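Local coordinates for putative exported protein (Bordetella parapertussis, PDB 3OCJ) that is of unknown function but carries a class I-type methyltransferase domain, probably S-adenosylmethionine-dependent, and holds a palmitic acid molecule in this crystal, at residues Trp70-Gly80 / Tyr92-Arg102; Leu191-Tyr199 / Leu223-Pro231. All blocks are in the same frame, centred on the assembly; numbering follows the deposited sequence. Where two conformers were deposited one is given.

Contact 1 of 2, residues Trp70-Gly80 / Tyr92-Arg102. With PLM (palmitic acid), chain D.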
loop_
_atom_site.group_PDB
_atom_site.type_symbol
_atom_site.label_atom_id
_atom_site.label_comp_id
_atom_site.label_asym_id
_atom_site.label_seq_id
_atom_site.Cartn_x
_atom_site.Cartn_y
_atom_site.Cartn_z
ATOM N N TRP A 70 -3.873 -9.375 0.273
ATOM C CA TRP A 70 -3.577 -9.025 -1.109
ATOM C C TRP A 70 -2.412 -8.054 -1.279
ATOM O O TRP A 70 -1.690 -8.113 -2.281
ATOM C CB TRP A 70 -4.848 -8.595 -1.852
ATOM C CG TRP A 70 -5.733 -9.765 -2.030
ATOM C CD1 TRP A 70 -6.940 -9.979 -1.442
ATOM C CD2 TRP A 70 -5.437 -10.944 -2.786
ATOM N NE1 TRP A 70 -7.434 -11.211 -1.806
ATOM C CE2 TRP A 70 -6.527 -11.823 -2.633
ATOM C CE3 TRP A 70 -4.361 -11.334 -3.591
ATOM C CZ2 TRP A 70 -6.580 -13.069 -3.258
ATOM C CZ3 TRP A 70 -4.412 -12.577 -4.209
ATOM C CH2 TRP A 70 -5.512 -13.428 -4.037
ATOM N N THR A 71 -2.196 -7.177 -0.303
ATOM C CA THR A 71 -0.980 -6.382 -0.309
ATOM C C THR A 71 0.246 -7.297 -0.276
ATOM O O THR A 71 1.175 -7.145 -1.079
ATOM C CB THR A 71 -0.909 -5.414 0.887
ATOM O OG1 THR A 71 -2.014 -4.511 0.831
ATOM C CG2 THR A 71 0.377 -4.606 0.828
ATOM N N HIS A 72 0.239 -8.259 0.639
ATOM C CA HIS A 72 1.366 -9.174 0.739
ATOM C C HIS A 72 1.570 -9.939 -0.565
ATOM O O HIS A 72 2.671 -9.975 -1.112
ATOM C CB HIS A 72 1.175 -10.166 1.879
ATOM C CG HIS A 72 2.230 -11.225 1.923
ATOM N ND1 HIS A 72 3.481 -11.008 2.463
ATOM C CD2 HIS A 72 2.231 -12.500 1.470
ATOM C CE1 HIS A 72 4.204 -12.108 2.347
ATOM N NE2 HIS A 72 3.470 -13.029 1.750
ATOM N N ARG A 73 0.502 -10.567 -1.047
ATOM C CA ARG A 73 0.620 -11.448 -2.202
ATOM C C ARG A 73 1.017 -10.654 -3.445
ATOM O O ARG A 73 1.813 -11.109 -4.266
ATOM C CB ARG A 73 -0.676 -12.245 -2.410
ATOM C CG ARG A 73 -0.985 -13.200 -1.264
ATOM C CD ARG A 73 -2.324 -13.924 -1.438
ATOM N NE ARG A 73 -2.295 -14.865 -2.551
ATOM C CZ ARG A 73 -3.197 -15.821 -2.738
ATOM N NH1 ARG A 73 -4.202 -15.960 -1.885
ATOM N NH2 ARG A 73 -3.096 -16.636 -3.781
ATOM N N LEU A 74 0.480 -9.448 -3.571
ATOM C CA LEU A 74 0.821 -8.600 -4.693
ATOM C C LEU A 74 2.257 -8.088 -4.591
ATOM O O LEU A 74 3.040 -8.198 -5.543
ATOM C CB LEU A 74 -0.159 -7.429 -4.790
ATOM C CG LEU A 74 -0.019 -6.523 -6.013
ATOM C CD1 LEU A 74 -0.239 -7.295 -7.299
ATOM C CD2 LEU A 74 -0.990 -5.365 -5.900
ATOM N N VAL A 75 2.610 -7.549 -3.429
ATOM C CA VAL A 75 3.910 -6.916 -3.275
ATOM C C VAL A 75 5.081 -7.900 -3.337
ATOM O O VAL A 75 6.127 -7.584 -3.892
ATOM C CB VAL A 75 3.986 -6.068 -1.987
ATOM C CG1 VAL A 75 5.390 -5.552 -1.795
ATOM C CG2 VAL A 75 3.011 -4.905 -2.061
ATOM N N THR A 76 4.900 -9.097 -2.787
ATOM C CA THR A 76 5.976 -10.080 -2.747
ATOM C C THR A 76 6.013 -11.012 -3.965
ATOM O O THR A 76 6.902 -11.858 -4.084
ATOM C CB THR A 76 5.938 -10.927 -1.461
ATOM O OG1 THR A 76 4.768 -11.751 -1.453
ATOM C CG2 THR A 76 5.922 -10.026 -0.234
ATOM N N HIS A 77 5.045 -10.851 -4.861
ATOM C CA HIS A 77 5.034 -11.627 -6.100
ATOM C C HIS A 77 6.370 -11.527 -6.838
ATOM O O HIS A 77 6.862 -10.437 -7.125
ATOM C CB HIS A 77 3.890 -11.178 -7.017
ATOM C CG HIS A 77 3.915 -11.823 -8.371
ATOM N ND1 HIS A 77 3.501 -13.118 -8.587
ATOM C CD2 HIS A 77 4.310 -11.345 -9.574
ATOM C CE1 HIS A 77 3.648 -13.416 -9.867
ATOM N NE2 HIS A 77 4.126 -12.355 -10.489
ATOM N N GLN A 78 6.954 -12.676 -7.153
ATOM C CA GLN A 78 8.161 -12.715 -7.966
ATOM C C GLN A 78 7.764 -12.849 -9.432
ATOM O O GLN A 78 7.071 -13.788 -9.805
ATOM C CB GLN A 78 9.046 -13.882 -7.532
ATOM C CG GLN A 78 9.461 -13.820 -6.066
ATOM C CD GLN A 78 10.504 -14.860 -5.701
ATOM O OE1 GLN A 78 11.188 -15.401 -6.570
ATOM N NE2 GLN A 78 10.631 -15.141 -4.409
ATOM N N PRO A 79 8.178 -11.891 -10.271
ATOM C CA PRO A 79 7.781 -11.941 -11.683
ATOM C C PRO A 79 8.106 -13.278 -12.356
ATOM O O PRO A 79 9.214 -13.806 -12.231
ATOM C CB PRO A 79 8.583 -10.799 -12.306
ATOM C CG PRO A 79 8.753 -9.823 -11.177
ATOM C CD PRO A 79 8.950 -10.677 -9.956
ATOM N N GLY A 80 7.116 -13.827 -13.051
ATOM C CA GLY A 80 7.251 -15.108 -13.720
ATOM C C GLY A 80 6.777 -16.292 -12.899
ATOM O O GLY A 80 6.559 -17.378 -13.436
ATOM N N TYR A 92 -0.449 -8.123 -12.628
ATOM C CA TYR A 92 0.522 -8.305 -11.549
ATOM C C TYR A 92 1.916 -7.777 -11.888
ATOM O O TYR A 92 2.686 -7.455 -10.989
ATOM C CB TYR A 92 0.696 -9.789 -11.220
ATOM C CG TYR A 92 -0.191 -10.378 -10.141
ATOM C CD1 TYR A 92 -1.531 -10.649 -10.378
ATOM C CD2 TYR A 92 0.343 -10.745 -8.907
ATOM C CE1 TYR A 92 -2.326 -11.226 -9.398
ATOM C CE2 TYR A 92 -0.444 -11.316 -7.926
ATOM C CZ TYR A 92 -1.775 -11.556 -8.179
ATOM O OH TYR A 92 -2.564 -12.138 -7.202
ATOM N N GLU A 93 2.266 -7.738 -13.176
ATOM C CA GLU A 93 3.664 -7.523 -13.556
ATOM C C GLU A 93 3.955 -6.286 -14.387
ATOM O O GLU A 93 5.121 -5.885 -14.504
ATOM C CB GLU A 93 4.222 -8.767 -14.263
ATOM C CG GLU A 93 4.319 -9.960 -13.335
ATOM C CD GLU A 93 4.831 -11.216 -14.004
ATOM O OE1 GLU A 93 5.233 -11.164 -15.196
ATOM O OE2 GLU A 93 4.857 -12.253 -13.307
ATOM N N ARG A 94 2.937 -5.678 -14.971
ATOM C CA ARG A 94 3.186 -4.583 -15.905
ATOM C C ARG A 94 2.567 -3.234 -15.536
ATOM O O ARG A 94 3.017 -2.196 -16.018
ATOM C CB ARG A 94 2.788 -4.988 -17.321
ATOM C CG ARG A 94 3.569 -6.190 -17.820
ATOM C CD ARG A 94 3.128 -6.612 -19.203
ATOM N NE ARG A 94 3.382 -5.581 -20.202
ATOM C CZ ARG A 94 2.972 -5.656 -21.464
ATOM N NH1 ARG A 94 2.285 -6.714 -21.876
ATOM N NH2 ARG A 94 3.243 -4.674 -22.312
ATOM N N LEU A 95 1.543 -3.219 -14.690
ATOM C CA LEU A 95 0.914 -1.944 -14.362
ATOM C C LEU A 95 1.922 -1.043 -13.659
ATOM O O LEU A 95 2.568 -1.462 -12.707
ATOM C CB LEU A 95 -0.325 -2.153 -13.496
ATOM C CG LEU A 95 -1.407 -3.029 -14.132
ATOM C CD1 LEU A 95 -2.580 -3.158 -13.166
ATOM C CD2 LEU A 95 -1.871 -2.458 -15.467
ATOM N N PRO A 96 2.069 0.194 -14.136
ATOM C CA PRO A 96 3.078 1.073 -13.527
ATOM C C PRO A 96 2.944 1.204 -12.003
ATOM O O PRO A 96 3.972 1.172 -11.320
ATOM C CB PRO A 96 2.829 2.411 -14.225
ATOM C CG PRO A 96 2.373 1.999 -15.604
ATOM C CD PRO A 96 1.478 0.798 -15.342
ATOM N N ALA A 97 1.730 1.336 -11.473
ATOM C CA ALA A 97 1.577 1.483 -10.030
ATOM C C ALA A 97 1.987 0.221 -9.260
ATOM O O ALA A 97 2.459 0.294 -8.120
ATOM C CB ALA A 97 0.150 1.882 -9.684
ATOM N N VAL A 98 1.806 -0.949 -9.878
ATOM C CA VAL A 98 2.217 -2.185 -9.225
ATOM C C VAL A 98 3.744 -2.259 -9.195
ATOM O O VAL A 98 4.337 -2.654 -8.179
ATOM C CB VAL A 98 1.630 -3.432 -9.942
ATOM C CG1 VAL A 98 2.187 -4.715 -9.336
ATOM C CG2 VAL A 98 0.099 -3.417 -9.847
ATOM N N LEU A 99 4.386 -1.899 -10.306
ATOM C CA LEU A 99 5.838 -1.872 -10.337
ATOM C C LEU A 99 6.346 -0.918 -9.264
ATOM O O LEU A 99 7.294 -1.231 -8.551
ATOM C CB LEU A 99 6.328 -1.433 -11.714
ATOM C CG LEU A 99 6.066 -2.434 -12.842
ATOM C CD1 LEU A 99 6.308 -1.795 -14.200
ATOM C CD2 LEU A 99 6.952 -3.658 -12.670
ATOM N N ALA A 100 5.679 0.225 -9.127
ATOM C CA ALA A 100 6.077 1.239 -8.153
ATOM C C ALA A 100 5.944 0.754 -6.702
ATOM O O ALA A 100 6.818 1.011 -5.883
ATOM C CB ALA A 100 5.291 2.510 -8.367
ATOM N N THR A 101 4.856 0.061 -6.367
ATOM C CA THR A 101 4.741 -0.403 -4.989
ATOM C C THR A 101 5.769 -1.481 -4.662
ATOM O O THR A 101 6.191 -1.587 -3.517
ATOM C CB THR A 101 3.299 -0.818 -4.591
ATOM O OG1 THR A 101 3.210 -0.870 -3.164
ATOM C CG2 THR A 101 2.926 -2.182 -5.168
ATOM N N ARG A 102 6.185 -2.290 -5.646
ATOM C CA ARG A 102 7.265 -3.249 -5.379
ATOM C C ARG A 102 8.602 -2.549 -5.180
ATOM O O ARG A 102 9.415 -2.962 -4.346
ATOM C CB ARG A 102 7.390 -4.323 -6.467
ATOM C CG ARG A 102 6.174 -5.183 -6.550
ATOM C CD ARG A 102 6.460 -6.580 -7.088
ATOM N NE ARG A 102 5.183 -7.243 -7.233
ATOM C CZ ARG A 102 4.520 -7.328 -8.377
ATOM N NH1 ARG A 102 5.055 -6.844 -9.496
ATOM N NH2 ARG A 102 3.337 -7.922 -8.402
HETATM C C1 PLM D . -2.495 -0.100 -1.000
HETATM O O1 PLM D . -1.317 -0.329 -0.654
HETATM O O2 PLM D . -3.413 -0.406 -0.211
HETATM C C2 PLM D . -2.839 0.525 -2.341
HETATM C C3 PLM D . -1.652 0.603 -3.303
HETATM C C4 PLM D . -2.188 0.980 -4.685
HETATM C C5 PLM D . -1.098 1.320 -5.692
HETATM C C6 PLM D . -0.234 0.113 -6.044
HETATM C C7 PLM D . -1.034 -1.175 -6.188
HETATM C C8 PLM D . -1.989 -1.173 -7.377
HETATM C C9 PLM D . -2.682 -2.531 -7.420
HETATM C CA PLM D . -3.303 -2.843 -8.773
HETATM C CB PLM D . -3.438 -4.354 -8.928
HETATM C CC PLM D . -4.431 -4.734 -10.014
HETATM C CD PLM D . -4.566 -6.248 -10.100
HETATM C CE PLM D . -5.688 -6.608 -11.069
HETATM C CF PLM D . -6.182 -8.029 -10.853
HETATM C CG PLM D . -5.090 -9.065 -11.068
HETATM O O HOH W 1 -0.947 -14.334 -5.591
#

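Contact 2 of 2, residues Leu191-Tyr199 / Leu223-Pro231. With PLM (palmitic acid), chain D.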
loop_
_atom_site.group_PDB
_atom_site.type_symbol
_atom_site.label_atom_id
_atom_site.label_comp_id
_atom_site.label_asym_id
_atom_site.label_seq_id
_atom_site.Cartn_x
_atom_site.Cartn_y
_atom_site.Cartn_z
ATOM N N LEU A 191 8.940 3.353 13.252
ATOM C CA LEU A 191 7.548 3.060 12.907
ATOM C C LEU A 191 7.437 3.089 11.394
ATOM O O LEU A 191 7.913 4.026 10.748
ATOM C CB LEU A 191 6.589 4.078 13.548
ATOM C CG LEU A 191 5.087 3.759 13.433
ATOM C CD1 LEU A 191 4.265 4.349 14.584
ATOM C CD2 LEU A 191 4.501 4.198 12.089
ATOM N N THR A 192 6.850 2.047 10.824
ATOM C CA THR A 192 6.613 2.011 9.395
ATOM C C THR A 192 5.102 1.963 9.099
ATOM O O THR A 192 4.331 1.321 9.825
ATOM C CB THR A 192 7.372 0.838 8.746
ATOM O OG1 THR A 192 7.186 0.867 7.327
ATOM C CG2 THR A 192 6.904 -0.491 9.320
ATOM N N SER A 193 4.693 2.664 8.046
ATOM C CA SER A 193 3.290 2.755 7.672
ATOM C C SER A 193 3.132 2.815 6.161
ATOM O O SER A 193 3.737 3.658 5.501
ATOM C CB SER A 193 2.651 4.001 8.294
ATOM O OG SER A 193 1.267 4.077 7.965
ATOM N N ASN A 194 2.305 1.923 5.629
ATOM C CA ASN A 194 1.955 1.957 4.214
ATOM C C ASN A 194 0.480 1.638 4.058
ATOM O O ASN A 194 -0.031 0.736 4.709
ATOM C CB ASN A 194 2.800 0.935 3.443
ATOM C CG ASN A 194 2.458 0.884 1.962
ATOM O OD1 ASN A 194 1.905 -0.108 1.468
ATOM N ND2 ASN A 194 2.773 1.941 1.252
ATOM N N GLY A 195 -0.200 2.383 3.195
ATOM C CA GLY A 195 -1.557 2.048 2.791
ATOM C C GLY A 195 -2.698 2.658 3.583
ATOM O O GLY A 195 -3.830 2.149 3.549
ATOM N N LEU A 196 -2.443 3.746 4.299
ATOM C CA LEU A 196 -3.512 4.460 4.993
ATOM C C LEU A 196 -3.756 5.831 4.394
ATOM O O LEU A 196 -4.877 6.182 4.020
ATOM C CB LEU A 196 -3.207 4.635 6.480
ATOM C CG LEU A 196 -3.420 3.456 7.413
ATOM C CD1 LEU A 196 -3.091 3.884 8.836
ATOM C CD2 LEU A 196 -4.857 2.967 7.304
ATOM N N ASN A 197 -2.694 6.632 4.329
ATOM C CA ASN A 197 -2.849 8.004 3.874
ATOM C C ASN A 197 -3.447 8.106 2.473
ATOM O O ASN A 197 -4.195 9.035 2.176
ATOM C CB ASN A 197 -1.517 8.776 3.974
ATOM C CG ASN A 197 -0.344 8.026 3.333
ATOM O OD1 ASN A 197 -0.518 7.030 2.623
ATOM N ND2 ASN A 197 0.856 8.530 3.563
ATOM N N ILE A 198 -3.097 7.156 1.604
ATOM C CA ILE A 198 -3.556 7.193 0.223
ATOM C C ILE A 198 -5.068 6.959 0.082
ATOM O O ILE A 198 -5.629 7.208 -0.981
ATOM C CB ILE A 198 -2.802 6.189 -0.657
ATOM C CG1 ILE A 198 -2.994 4.752 -0.141
ATOM C CG2 ILE A 198 -1.325 6.586 -0.725
ATOM C CD1 ILE A 198 -2.178 3.704 -0.896
ATOM N N TYR A 199 -5.719 6.503 1.158
ATOM C CA TYR A 199 -7.175 6.333 1.150
ATOM C C TYR A 199 -7.922 7.499 1.767
ATOM O O TYR A 199 -9.148 7.483 1.782
ATOM C CB TYR A 199 -7.580 5.043 1.878
ATOM C CG TYR A 199 -7.129 3.774 1.187
ATOM C CD1 TYR A 199 -7.956 3.123 0.275
ATOM C CD2 TYR A 199 -5.884 3.218 1.444
ATOM C CE1 TYR A 199 -7.541 1.957 -0.369
ATOM C CE2 TYR A 199 -5.472 2.040 0.808
ATOM C CZ TYR A 199 -6.309 1.422 -0.096
ATOM O OH TYR A 199 -5.905 0.264 -0.740
ATOM N N LEU A 223 10.266 7.582 11.297
ATOM C CA LEU A 223 9.095 7.087 10.584
ATOM C C LEU A 223 9.490 6.737 9.159
ATOM O O LEU A 223 10.169 7.519 8.498
ATOM C CB LEU A 223 8.019 8.175 10.542
ATOM C CG LEU A 223 6.815 7.936 9.627
ATOM C CD1 LEU A 223 5.940 6.782 10.132
ATOM C CD2 LEU A 223 6.009 9.223 9.520
ATOM N N VAL A 224 9.055 5.576 8.683
ATOM C CA VAL A 224 9.194 5.209 7.281
ATOM C C VAL A 224 7.794 5.068 6.711
ATOM O O VAL A 224 7.033 4.190 7.116
ATOM C CB VAL A 224 9.961 3.888 7.112
ATOM C CG1 VAL A 224 10.036 3.477 5.638
ATOM C CG2 VAL A 224 11.362 3.999 7.721
ATOM N N THR A 225 7.418 5.949 5.794
ATOM C CA THR A 225 6.105 5.830 5.183
ATOM C C THR A 225 6.190 6.112 3.682
ATOM O O THR A 225 7.286 6.106 3.110
ATOM C CB THR A 225 5.035 6.675 5.935
ATOM O OG1 THR A 225 3.716 6.330 5.485
ATOM C CG2 THR A 225 5.264 8.171 5.795
ATOM N N SER A 226 5.046 6.319 3.047
ATOM C CA SER A 226 4.979 6.373 1.597
ATOM C C SER A 226 3.761 7.166 1.177
ATOM O O SER A 226 2.874 7.440 1.982
ATOM C CB SER A 226 4.845 4.975 1.024
ATOM O OG SER A 226 3.633 4.397 1.506
ATOM N N PHE A 227 3.704 7.539 -0.090
ATOM C CA PHE A 227 2.523 8.213 -0.606
ATOM C C PHE A 227 2.475 8.069 -2.112
ATOM O O PHE A 227 3.520 8.058 -2.765
ATOM C CB PHE A 227 2.524 9.703 -0.202
ATOM C CG PHE A 227 3.781 10.443 -0.593
ATOM C CD1 PHE A 227 3.782 11.311 -1.665
ATOM C CD2 PHE A 227 4.954 10.250 0.125
ATOM C CE1 PHE A 227 4.936 11.999 -2.009
ATOM C CE2 PHE A 227 6.114 10.926 -0.222
ATOM C CZ PHE A 227 6.105 11.789 -1.296
ATOM N N LEU A 228 1.269 7.927 -2.667
ATOM C CA LEU A 228 1.080 7.994 -4.110
ATOM C C LEU A 228 1.007 9.442 -4.569
ATOM O O LEU A 228 0.371 10.283 -3.917
ATOM C CB LEU A 228 -0.202 7.273 -4.511
ATOM C CG LEU A 228 -0.176 5.752 -4.419
ATOM C CD1 LEU A 228 -1.609 5.199 -4.486
ATOM C CD2 LEU A 228 0.665 5.152 -5.535
ATOM N N THR A 229 1.675 9.737 -5.687
ATOM C CA THR A 229 1.764 11.102 -6.218
ATOM C C THR A 229 0.775 11.332 -7.359
ATOM O O THR A 229 0.359 10.379 -8.038
ATOM C CB THR A 229 3.162 11.333 -6.779
ATOM O OG1 THR A 229 3.403 10.287 -7.728
ATOM C CG2 THR A 229 4.206 11.272 -5.660
ATOM N N PRO A 230 0.391 12.594 -7.584
ATOM C CA PRO A 230 -0.553 12.919 -8.664
ATOM C C PRO A 230 0.141 12.902 -10.018
ATOM O O PRO A 230 1.297 13.316 -10.108
ATOM C CB PRO A 230 -0.989 14.343 -8.314
ATOM C CG PRO A 230 0.242 14.930 -7.647
ATOM C CD PRO A 230 0.729 13.783 -6.781
ATOM N N PRO A 231 -0.566 12.451 -11.065
ATOM C CA PRO A 231 -0.003 12.484 -12.419
ATOM C C PRO A 231 -0.050 13.897 -12.995
ATOM O O PRO A 231 -0.671 14.797 -12.409
ATOM C CB PRO A 231 -0.953 11.577 -13.202
ATOM C CG PRO A 231 -2.279 11.780 -12.505
ATOM C CD PRO A 231 -1.920 11.873 -11.033
HETATM C C1 PLM D . -2.495 -0.100 -1.000
HETATM O O1 PLM D . -1.317 -0.329 -0.654
HETATM O O2 PLM D . -3.413 -0.406 -0.211
HETATM C C2 PLM D . -2.839 0.525 -2.341
HETATM C C3 PLM D . -1.652 0.603 -3.303
HETATM C C4 PLM D . -2.188 0.980 -4.685
HETATM C C5 PLM D . -1.098 1.320 -5.692
HETATM C C6 PLM D . -0.234 0.113 -6.044
HETATM C C7 PLM D . -1.034 -1.175 -6.188
HETATM C C8 PLM D . -1.989 -1.173 -7.377
HETATM C C9 PLM D . -2.682 -2.531 -7.420
HETATM C CA PLM D . -3.303 -2.843 -8.773
HETATM C CB PLM D . -3.438 -4.354 -8.928
HETATM C CC PLM D . -4.431 -4.734 -10.014
HETATM C CD PLM D . -4.566 -6.248 -10.100
HETATM C CE PLM D . -5.688 -6.608 -11.069
HETATM C CF PLM D . -6.182 -8.029 -10.853
HETATM C CG PLM D . -5.090 -9.065 -11.068
HETATM O O HOH W 2 1.179 6.693 6.733
HETATM O O HOH W 3 1.045 4.864 2.461
#

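Contact 1 of 2, residues Trp70-Gly80 / Tyr92-Arg102
R102 carries much of the polar part of the contact with its guanidinium group. NE and NH2 grip L74 O side-on, each at 2.9 Å from that oxygen, with the oxygen in the guanidinium plane. NH1 and NH2 also close end-on on Y92 O. One cation ties two carbonyls near the C-terminal ends of helices 68-76 and 86-94. The second polar group is E93. H77 NE2 points almost straight at E93 OE2 (2.9 Å, 175°), in the ring plane and onto the anti lone pair. G80 N reaches E93 OE2 from above the carboxylate plane at 2.8 Å. The same oxygen forms a salt bridge with R89. The helical segments 70-76 and 96-102 cross at about a right angle (-91°), and L74, V98 and T101 at the crossing touch the bound palmitic acid. The edge of Y92 meets the face of H77 in a T-shaped pair, centroids 5.1 Å apart. L74 CG is anti to the backbone N (chi1 -174°), which brings CD1 over one Y92 face in a CH-pi contact, 4.2 Å from the ring centroid. L74 CD1 also meets V98 CG1, while L74 CD2 lies 3.6 Å from palmitic acid C9. V98 CG2 touches carbon CA of the palmitic acid.

Contact 2 of 2, residues Leu191-Tyr199 / Leu223-Pro231
N197 binds the end of strand 221-226 through its side-chain amide. Its CB points toward the partner segment. CG sits between the backbone N and the carbonyl carbon (chi1 50°), and this turns the amide to the strand end. CG and OD1 each lie 3.5 Å from S226 O; the two oxygens, both acceptors, do not bond. At the tip, ND2 donates to S226 O at 2.8 Å, nearly along the C=O axis and close to the amide plane. ND2 also bonds Y210 OH. OD1 accepts from a water 2.7 Å away, which also binds G195 N and S226 OG. S226 OG is held again by N194 ND2, at 2.6 Å and in the amide plane of N194. Upstream, strands 188-192 and 221-226 run parallel, neighbours in the central sheet of the Rossmann-like methyltransferase fold. Helix 203-216 links them in a beta-alpha-beta crossover. V224 N bonds L191 O, and S193 N bonds V224 O at 2.9 Å. T225 OG1 donates to S193 O, from 40° above the carbonyl plane. A second water donates to both S193 OG and T225 OG1, and S193 OG is further bonded to V125 O. L191 and L223 lie side by side, CD2 to CD1 at 3.5 Å. Past the strand ends I198 CD1 meets L228 CD1 at 3.9 Å and also touches palmitic acid C2. Y199 OH donates to palmitic acid O2 at 2.6 Å.

In the fold
Contact 2 is buried. Contact 1 is only partly so, and G80 and P79 lie at its exposed end. Contact 1 joins helices 68-76, 86-94 and 96-115; contact 2 joins two strands of the central sheet and the loops that follow them. Their chemistry differs accordingly. Contact 1 combines R102 and E93, an aromatic pair and apolar side chains, while contact 2 uses backbone bonds, neutral hydroxyls and amides, and bound waters. The two do not touch; their centres are about 16 Å apart. Both touch the palmitic acid: its hydrocarbon tail lies along contact 1 and its carboxyl end at contact 2. Helix 96-115 also serves both, since its R104 bonds T101 and touches N194 and S226.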